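Local coordinates for endo-arabinase (PDB 5C0P), which probably hydrolyses O-glycosidic bonds in the breakdown of L-arabinan, as a metal-binding member of glycosyl hydrolase family 43, at residues V85-F98 and T107-F119. Numbering follows the deposited sequence.
Sequences VYEYEGRYYLFTTF and TSILVSDSPKGPF
Tyr92 and Ser112, Leu94 and Leu110, and Thr96 and Ser108 are the hydrogen-bonded pairs that zip strands 91-98 and 107-112 into an antiparallel hairpin. Each pair exchanges two N-H...O bonds, the longest being Thr96 N to Ser108 O at 3.2 Å.

On one sheet face, Ile109 CG1 sits squarely over the Phe95 ring, 3.8 Å from its centroid. A chi1 of 64° wedges Val111 CG1 between N and C, swinging CG2 off-centre over the Tyr93 ring (CH-pi) and over one face of the Arg91 guanidinium. On the other sheet face, Leu94 CB lies 3.6 Å from the Phe119 ring centroid, with Ser112 CB across that ring, and Pro115 CD makes a CH-pi contact 4.0 Å from the Tyr92 ring centroid. Tyr92 OH bonds Asp34 OD1; with an alanine here, Pro115 would probably lose its aromatic partner and Asp34 its hydroxyl.

Arg91 NE meets Asp113 OD1 at 2.8 Å in a salt bridge whose hydrogen bond is weak and bent, guanidinium and carboxylate planes 56° apart; a water joins Gly90 O to Asp113 O. At the far end Thr97 OG1 and Thr107 OG1 share a 2.8 Å bond; Thr97 OG1 also bonds the backbone of Asp136, predicted to modulate the catalytic Glu's pKa, and Thr107 OG1 bonds Gly137 N.

The hairpin centres a four-stranded blade of the family's five-bladed beta-propeller: Phe95, near magnesium ligand Asp84, and Thr97 face strand 134-141, Leu94 and Leu110 pack on Phe68 of strand 60-68, and Pro115 touches strand 30-34.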
ATOM      1  N   VAL A  85       3.651   0.097   6.869  1.00  9.93           N
ATOM      2  CA  VAL A  85       4.421   0.718   7.948  1.00  8.85           C
ATOM      3  C   VAL A  85       5.751   1.233   7.424  1.00 11.01           C
ATOM      4  O   VAL A  85       6.494   0.496   6.765  1.00 12.67           O
ATOM      5  CB  VAL A  85       4.657  -0.253   9.148  1.00 11.44           C
ATOM      6  CG1 VAL A  85       5.513   0.416  10.221  1.00 11.54           C
ATOM      7  CG2 VAL A  85       3.328  -0.675   9.745  1.00 11.10           C
ATOM      8  N   TYR A  86       6.045   2.492   7.729  1.00  9.97           N
ATOM      9  CA  TYR A  86       7.242   3.150   7.239  1.00  9.51           C
ATOM     10  C   TYR A  86       8.119   3.624   8.376  1.00 12.11           C
ATOM     11  O   TYR A  86       7.625   4.161   9.368  1.00 14.19           O
ATOM     12  CB  TYR A  86       6.862   4.369   6.398  1.00 10.65           C
ATOM     13  CG  TYR A  86       5.960   4.025   5.246  1.00  9.23           C
ATOM     14  CD1 TYR A  86       6.491   3.626   4.024  1.00  9.62           C
ATOM     15  CD2 TYR A  86       4.578   4.078   5.378  1.00  9.93           C
ATOM     16  CE1 TYR A  86       5.670   3.310   2.948  1.00 10.50           C
ATOM     17  CE2 TYR A  86       3.752   3.759   4.314  1.00  9.71           C
ATOM     18  CZ  TYR A  86       4.307   3.371   3.107  1.00 11.80           C
ATOM     19  OH  TYR A  86       3.486   3.050   2.038  1.00 11.58           O
ATOM     20  N   GLU A  87       9.429   3.462   8.218  1.00 12.15           N
ATOM     21  CA  GLU A  87      10.359   4.135   9.110  1.00 10.86           C
ATOM     22  C   GLU A  87      10.602   5.525   8.540  1.00 13.59           C
ATOM     23  O   GLU A  87      10.906   5.682   7.355  1.00 14.42           O
ATOM     24  CB  GLU A  87      11.683   3.372   9.210  1.00 12.45           C
ATOM     25  CG  GLU A  87      12.601   3.822  10.357  1.00 14.25           C
ATOM     26  CD  GLU A  87      13.414   5.075  10.058  1.00 22.65           C
ATOM     27  OE1 GLU A  87      13.584   5.439   8.875  1.00 23.30           O
ATOM     28  OE2 GLU A  87      13.905   5.697  11.025  1.00 26.82           O
ATOM     29  N   TYR A  88      10.478   6.540   9.382  1.00 10.41           N
ATOM     30  CA  TYR A  88      10.637   7.913   8.925  1.00 10.74           C
ATOM     31  C   TYR A  88      11.197   8.780  10.035  1.00 15.96           C
ATOM     32  O   TYR A  88      10.556   8.971  11.070  1.00 15.10           O
ATOM     33  CB  TYR A  88       9.287   8.453   8.432  1.00 11.89           C
ATOM     34  CG  TYR A  88       9.288   9.905   8.000  1.00 13.09           C
ATOM     35  CD1 TYR A  88       9.715  10.280   6.729  1.00 15.23           C
ATOM     36  CD2 TYR A  88       8.841  10.905   8.856  1.00 14.09           C
ATOM     37  CE1 TYR A  88       9.699  11.607   6.327  1.00 14.89           C
ATOM     38  CE2 TYR A  88       8.824  12.224   8.465  1.00 14.64           C
ATOM     39  CZ  TYR A  88       9.253  12.580   7.200  1.00 14.67           C
ATOM     40  OH  TYR A  88       9.225  13.905   6.827  1.00 17.20           O
ATOM     41  N   GLU A  89      12.405   9.297   9.811  1.00 17.98           N
ATOM     42  CA  GLU A  89      13.089  10.161  10.771  1.00 19.50           C
ATOM     43  C   GLU A  89      13.104   9.598  12.197  1.00 18.97           C
ATOM     44  O   GLU A  89      12.869  10.319  13.166  1.00 22.80           O
ATOM     45  CB  GLU A  89      12.501  11.573  10.733  1.00 19.86           C
ATOM     46  CG  GLU A  89      12.498  12.165   9.328  1.00 24.65           C
ATOM     47  CD  GLU A  89      12.377  13.673   9.324  1.00 40.00           C
ATOM     48  OE1 GLU A  89      12.964  14.310   8.422  1.00 46.47           O
ATOM     49  OE2 GLU A  89      11.694  14.223  10.216  1.00 43.55           O
ATOM     50  N   GLY A  90      13.373   8.304  12.316  1.00 17.95           N
ATOM     51  CA  GLY A  90      13.605   7.716  13.621  1.00 17.71           C
ATOM     52  C   GLY A  90      12.385   7.129  14.297  1.00 19.52           C
ATOM     53  O   GLY A  90      12.503   6.511  15.358  1.00 21.57           O
ATOM     54  N   ARG A  91      11.213   7.320  13.699  1.00 14.15           N
ATOM     55  CA  ARG A  91       9.996   6.711  14.232  1.00 12.49           C
ATOM     56  C   ARG A  91       9.308   5.862  13.168  1.00 14.78           C
ATOM     57  O   ARG A  91       9.763   5.784  12.021  1.00 12.55           O
ATOM     58  CB  ARG A  91       9.041   7.777  14.793  1.00 14.00           C
ATOM     59  CG  ARG A  91       9.672   8.651  15.871  1.00 19.62           C
ATOM     60  CD  ARG A  91       8.624   9.467  16.613  1.00 19.88           C
ATOM     61  NE  ARG A  91       7.815   8.601  17.472  1.00 34.76           N
ATOM     62  CZ  ARG A  91       6.724   8.985  18.128  1.00 36.94           C
ATOM     63  NH1 ARG A  91       6.283  10.233  18.021  1.00 31.45           N
ATOM     64  NH2 ARG A  91       6.063   8.109  18.879  1.00 30.54           N
ATOM     65  N   TYR A  92       8.212   5.212  13.551  1.00 11.26           N
ATOM     66  CA  TYR A  92       7.524   4.304  12.644  1.00 11.79           C
ATOM     67  C   TYR A  92       6.094   4.746  12.470  1.00 10.33           C
ATOM     68  O   TYR A  92       5.435   5.106  13.441  1.00 11.36           O
ATOM     69  CB  TYR A  92       7.608   2.865  13.172  1.00 11.87           C
ATOM     70  CG  TYR A  92       9.048   2.441  13.270  1.00 12.14           C
ATOM     71  CD1 TYR A  92       9.808   2.747  14.392  1.00 11.58           C
ATOM     72  CD2 TYR A  92       9.663   1.785  12.212  1.00 10.62           C
ATOM     73  CE1 TYR A  92      11.138   2.393  14.467  1.00 10.52           C
ATOM     74  CE2 TYR A  92      10.993   1.424  12.281  1.00 12.44           C
ATOM     75  CZ  TYR A  92      11.723   1.738  13.408  1.00 11.41           C
ATOM     76  OH  TYR A  92      13.046   1.385  13.475  1.00 15.56           O
ATOM     77  N   TYR A  93       5.624   4.720  11.227  1.00  9.88           N
ATOM     78  CA  TYR A  93       4.305   5.259  10.886  1.00 10.40           C
ATOM     79  C   TYR A  93       3.464   4.224  10.166  1.00 10.55           C
ATOM     80  O   TYR A  93       3.848   3.694   9.120  1.00 10.59           O
ATOM     81  CB  TYR A  93       4.431   6.525  10.036  1.00  9.09           C
ATOM     82  CG  TYR A  93       5.095   7.656  10.780  1.00  9.76           C
ATOM     83  CD1 TYR A  93       6.485   7.724  10.880  1.00 11.52           C
ATOM     84  CD2 TYR A  93       4.347   8.649  11.399  1.00 10.13           C
ATOM     85  CE1 TYR A  93       7.106   8.758  11.572  1.00 11.06           C
ATOM     86  CE2 TYR A  93       4.955   9.674  12.089  1.00 12.65           C
ATOM     87  CZ  TYR A  93       6.336   9.725  12.170  1.00 12.28           C
ATOM     88  OH  TYR A  93       6.961  10.744  12.854  1.00 13.02           O
ATOM     89  N   LEU A  94       2.309   3.950  10.748  1.00  9.26           N
ATOM     90  CA  LEU A  94       1.333   3.014  10.211  1.00  8.18           C
ATOM     91  C   LEU A  94       0.290   3.795   9.411  1.00  9.90           C
ATOM     92  O   LEU A  94      -0.322   4.739   9.929  1.00 10.28           O
ATOM     93  CB  LEU A  94       0.651   2.288  11.382  1.00 11.15           C
ATOM     94  CG  LEU A  94      -0.589   1.437  11.118  1.00  9.19           C
ATOM     95  CD1 LEU A  94      -0.182   0.212  10.313  1.00  9.78           C
ATOM     96  CD2 LEU A  94      -1.241   1.015  12.428  1.00 11.40           C
ATOM     97  N   PHE A  95       0.120   3.420   8.148  1.00  9.80           N
ATOM     98  CA  PHE A  95      -0.894   3.998   7.269  1.00  8.71           C
ATOM     99  C   PHE A  95      -1.958   2.911   7.052  1.00  9.91           C
ATOM    100  O   PHE A  95      -1.679   1.881   6.424  1.00 10.58           O
ATOM    101  CB  PHE A  95      -0.278   4.343   5.902  1.00  8.87           C
ATOM    102  CG  PHE A  95       0.559   5.601   5.881  1.00  9.84           C
ATOM    103  CD1 PHE A  95       1.632   5.778   6.750  1.00 11.78           C
ATOM    104  CD2 PHE A  95       0.309   6.586   4.931  1.00 11.21           C
ATOM    105  CE1 PHE A  95       2.403   6.950   6.701  1.00 11.33           C
ATOM    106  CE2 PHE A  95       1.080   7.740   4.861  1.00  8.98           C
ATOM    107  CZ  PHE A  95       2.126   7.930   5.754  1.00  9.16           C
ATOM    108  N   THR A  96      -3.166   3.124   7.570  1.00  8.58           N
ATOM    109  CA  THR A  96      -4.234   2.124   7.487  1.00 10.06           C
ATOM    110  C   THR A  96      -5.548   2.809   7.131  1.00  9.71           C
ATOM    111  O   THR A  96      -5.747   3.988   7.448  1.00  9.81           O
ATOM    112  CB  THR A  96      -4.375   1.340   8.823  1.00 11.88           C
ATOM    113  OG1 THR A  96      -3.135   0.676   9.102  1.00 12.29           O
ATOM    114  CG2 THR A  96      -5.475   0.281   8.757  1.00 11.40           C
ATOM    115  N   THR A  97      -6.434   2.081   6.462  1.00  8.51           N
ATOM    116  CA  THR A  97      -7.688   2.658   6.001  1.00  9.69           C
ATOM    117  C   THR A  97      -8.849   2.267   6.917  1.00  9.27           C
ATOM    118  O   THR A  97      -9.009   1.104   7.298  1.00 11.24           O
ATOM    119  CB  THR A  97      -7.950   2.256   4.538  1.00 10.48           C
ATOM    120  OG1 THR A  97      -6.921   2.830   3.709  1.00 10.59           O
ATOM    121  CG2 THR A  97      -9.311   2.740   4.074  1.00 11.61           C
ATOM    122  N   PHE A  98      -9.660   3.262   7.281  1.00  9.42           N
ATOM    123  CA  PHE A  98     -10.757   3.064   8.214  1.00 11.44           C
ATOM    124  C   PHE A  98     -11.994   3.780   7.701  1.00 13.24           C
ATOM    125  O   PHE A  98     -11.909   4.599   6.793  1.00 11.55           O
ATOM    126  CB  PHE A  98     -10.427   3.672   9.590  1.00 10.29           C
ATOM    127  CG  PHE A  98      -9.138   3.180  10.202  1.00  9.48           C
ATOM    128  CD1 PHE A  98      -9.112   2.031  10.991  1.00 10.30           C
ATOM    129  CD2 PHE A  98      -7.961   3.903  10.033  1.00  9.59           C
ATOM    130  CE1 PHE A  98      -7.915   1.592  11.573  1.00  9.97           C
ATOM    131  CE2 PHE A  98      -6.762   3.477  10.612  1.00  8.56           C
ATOM    132  CZ  PHE A  98      -6.742   2.318  11.387  1.00  8.42           C
ATOM    133  N   THR A 107      -7.653   7.021   4.738  1.00  9.77           N
ATOM    134  CA  THR A 107      -6.449   6.459   5.323  1.00  9.85           C
ATOM    135  C   THR A 107      -5.980   7.416   6.405  1.00  9.93           C
ATOM    136  O   THR A 107      -5.980   8.630   6.199  1.00 10.77           O
ATOM    137  CB  THR A 107      -5.361   6.287   4.251  1.00 10.62           C
ATOM    138  OG1 THR A 107      -5.856   5.424   3.220  1.00 10.59           O
ATOM    139  CG2 THR A 107      -4.077   5.702   4.851  1.00 11.49           C
ATOM    140  N   SER A 108      -5.614   6.889   7.567  1.00  8.53           N
ATOM    141  CA  SER A 108      -5.018   7.745   8.587  1.00  9.92           C
ATOM    142  C   SER A 108      -3.653   7.233   9.009  1.00 10.59           C
ATOM    143  O   SER A 108      -3.260   6.100   8.677  1.00  9.67           O
ATOM    144  CB  SER A 108      -5.949   8.000   9.781  1.00 19.62           C
ATOM    145  OG  SER A 108      -5.974   6.905  10.646  1.00 20.24           O
ATOM    146  N   ILE A 109      -2.917   8.099   9.698  1.00 11.00           N
ATOM    147  CA  ILE A 109      -1.527   7.842  10.037  1.00 10.19           C
ATOM    148  C   ILE A 109      -1.375   7.726  11.549  1.00  9.85           C
ATOM    149  O   ILE A 109      -1.903   8.548  12.313  1.00 11.92           O
ATOM    150  CB  ILE A 109      -0.620   8.953   9.490  1.00 10.00           C
ATOM    151  CG1 ILE A 109      -0.750   9.019   7.962  1.00  8.86           C
ATOM    152  CG2 ILE A 109       0.840   8.726   9.920  1.00 12.46           C
ATOM    153  CD1 ILE A 109      -0.041  10.224   7.311  1.00  9.84           C
ATOM    154  N   LEU A 110      -0.676   6.675  11.975  1.00 10.00           N
ATOM    155  CA  LEU A 110      -0.448   6.414  13.391  1.00  9.13           C
ATOM    156  C   LEU A 110       1.048   6.255  13.587  1.00  9.45           C
ATOM    157  O   LEU A 110       1.768   5.941  12.637  1.00 11.06           O
ATOM    158  CB  LEU A 110      -1.190   5.149  13.828  1.00 12.01           C
ATOM    159  CG  LEU A 110      -2.703   5.210  13.574  1.00 11.61           C
ATOM    160  CD1 LEU A 110      -3.092   4.584  12.222  1.00 11.74           C
ATOM    161  CD2 LEU A 110      -3.443   4.564  14.704  1.00 12.02           C
ATOM    162  N   VAL A 111       1.521   6.466  14.809  1.00 10.41           N
ATOM    163  CA  VAL A 111       2.966   6.538  15.037  1.00 11.33           C
ATOM    164  C   VAL A 111       3.399   5.695  16.238  1.00 11.15           C
ATOM    165  O   VAL A 111       2.649   5.538  17.204  1.00 12.67           O
ATOM    166  CB  VAL A 111       3.422   8.015  15.208  1.00 10.29           C
ATOM    167  CG1 VAL A 111       2.791   8.656  16.455  1.00 13.38           C
ATOM    168  CG2 VAL A 111       4.962   8.136  15.220  1.00 14.06           C
ATOM    169  N   SER A 112       4.618   5.158  16.165  1.00 11.21           N
ATOM    170  CA  SER A 112       5.206   4.399  17.268  1.00 10.67           C
ATOM    171  C   SER A 112       6.704   4.632  17.296  1.00 12.55           C
ATOM    172  O   SER A 112       7.297   5.005  16.277  1.00 14.77           O
ATOM    173  CB  SER A 112       4.940   2.899  17.090  1.00 11.45           C
ATOM    174  OG  SER A 112       5.492   2.156  18.169  1.00 13.03           O
ATOM    175  N   ASP A 113       7.315   4.395  18.454  1.00 12.80           N
ATOM    176  CA  ASP A 113       8.767   4.441  18.564  1.00 13.14           C
ATOM    177  C   ASP A 113       9.376   3.121  18.085  1.00 16.77           C
ATOM    178  O   ASP A 113      10.589   3.023  17.897  1.00 15.28           O
ATOM    179  CB  ASP A 113       9.186   4.695  20.015  1.00 17.96           C
ATOM    180  CG  ASP A 113       8.883   6.107  20.482  1.00 24.91           C
ATOM    181  OD1 ASP A 113       8.638   6.983  19.631  1.00 22.78           O
ATOM    182  OD2 ASP A 113       8.912   6.338  21.708  1.00 31.33           O
ATOM    183  N   SER A 114       8.528   2.112  17.898  1.00 14.85           N
ATOM    184  CA  SER A 114       8.982   0.749  17.605  1.00 11.49           C
ATOM    185  C   SER A 114       8.410   0.238  16.296  1.00 10.83           C
ATOM    186  O   SER A 114       7.274   0.553  15.954  1.00 11.91           O
ATOM    187  CB  SER A 114       8.533  -0.192  18.724  1.00 14.10           C
ATOM    188  OG  SER A 114       8.665  -1.555  18.338  1.00 16.41           O
ATOM    189  N   PRO A 115       9.188  -0.586  15.565  1.00 11.97           N
ATOM    190  CA  PRO A 115       8.699  -1.147  14.304  1.00 13.20           C
ATOM    191  C   PRO A 115       7.555  -2.142  14.505  1.00 12.88           C
ATOM    192  O   PRO A 115       6.875  -2.473  13.530  1.00 15.58           O
ATOM    193  CB  PRO A 115       9.928  -1.881  13.753  1.00 13.67           C
ATOM    194  CG  PRO A 115      10.740  -2.211  14.965  1.00 13.13           C
ATOM    195  CD  PRO A 115      10.567  -1.014  15.866  1.00 12.91           C
ATOM    196  N   LYS A 116       7.349  -2.618  15.733  1.00 12.83           N
ATOM    197  CA  LYS A 116       6.210  -3.500  15.993  1.00 13.43           C
ATOM    198  C   LYS A 116       5.086  -2.832  16.785  1.00 14.48           C
ATOM    199  O   LYS A 116       4.199  -3.513  17.304  1.00 15.86           O
ATOM    200  CB  LYS A 116       6.649  -4.792  16.683  1.00 16.82           C
ATOM    201  CG  LYS A 116       7.315  -4.607  18.040  1.00 14.96           C
ATOM    202  CD  LYS A 116       7.665  -5.965  18.648  1.00 19.13           C
ATOM    203  CE  LYS A 116       8.031  -5.828  20.111  1.00 31.09           C
ATOM    204  NZ  LYS A 116       6.931  -5.149  20.843  1.00 45.01           N
ATOM    205  N   GLY A 117       5.105  -1.505  16.860  1.00 14.25           N
ATOM    206  CA  GLY A 117       4.089  -0.798  17.624  1.00 12.24           C
ATOM    207  C   GLY A 117       4.363  -0.862  19.115  1.00 13.41           C
ATOM    208  O   GLY A 117       5.424  -1.330  19.537  1.00 17.94           O
ATOM    209  N   PRO A 118       3.393  -0.449  19.947  1.00 15.51           N
ATOM    210  CA  PRO A 118       2.020  -0.060  19.604  1.00 14.82           C
ATOM    211  C   PRO A 118       1.960   1.313  18.956  1.00 15.76           C
ATOM    212  O   PRO A 118       2.755   2.201  19.288  1.00 15.55           O
ATOM    213  CB  PRO A 118       1.321  -0.020  20.968  1.00 16.07           C
ATOM    214  CG  PRO A 118       2.420   0.304  21.937  1.00 19.74           C
ATOM    215  CD  PRO A 118       3.654  -0.351  21.394  1.00 16.44           C
ATOM    216  N   PHE A 119       1.036   1.464  18.016  1.00 10.64           N
ATOM    217  CA  PHE A 119       0.824   2.732  17.323  1.00 11.88           C
ATOM    218  C   PHE A 119      -0.289   3.536  17.984  1.00 12.84           C
ATOM    219  O   PHE A 119      -1.270   2.974  18.470  1.00 14.17           O
ATOM    220  CB  PHE A 119       0.459   2.477  15.863  1.00 12.84           C
ATOM    221  CG  PHE A 119       1.582   1.916  15.054  1.00 11.36           C
ATOM    222  CD1 PHE A 119       2.530   2.761  14.494  1.00 10.80           C
ATOM    223  CD2 PHE A 119       1.696   0.546  14.859  1.00 15.53           C
ATOM    224  CE1 PHE A 119       3.581   2.252  13.759  1.00 10.99           C
ATOM    225  CE2 PHE A 119       2.746   0.027  14.115  1.00 16.66           C
ATOM    226  CZ  PHE A 119       3.685   0.886  13.569  1.00 12.78           C
TER
HETATM  227  O   HOH W   1      12.035   5.299  17.742  1.00 30.20           O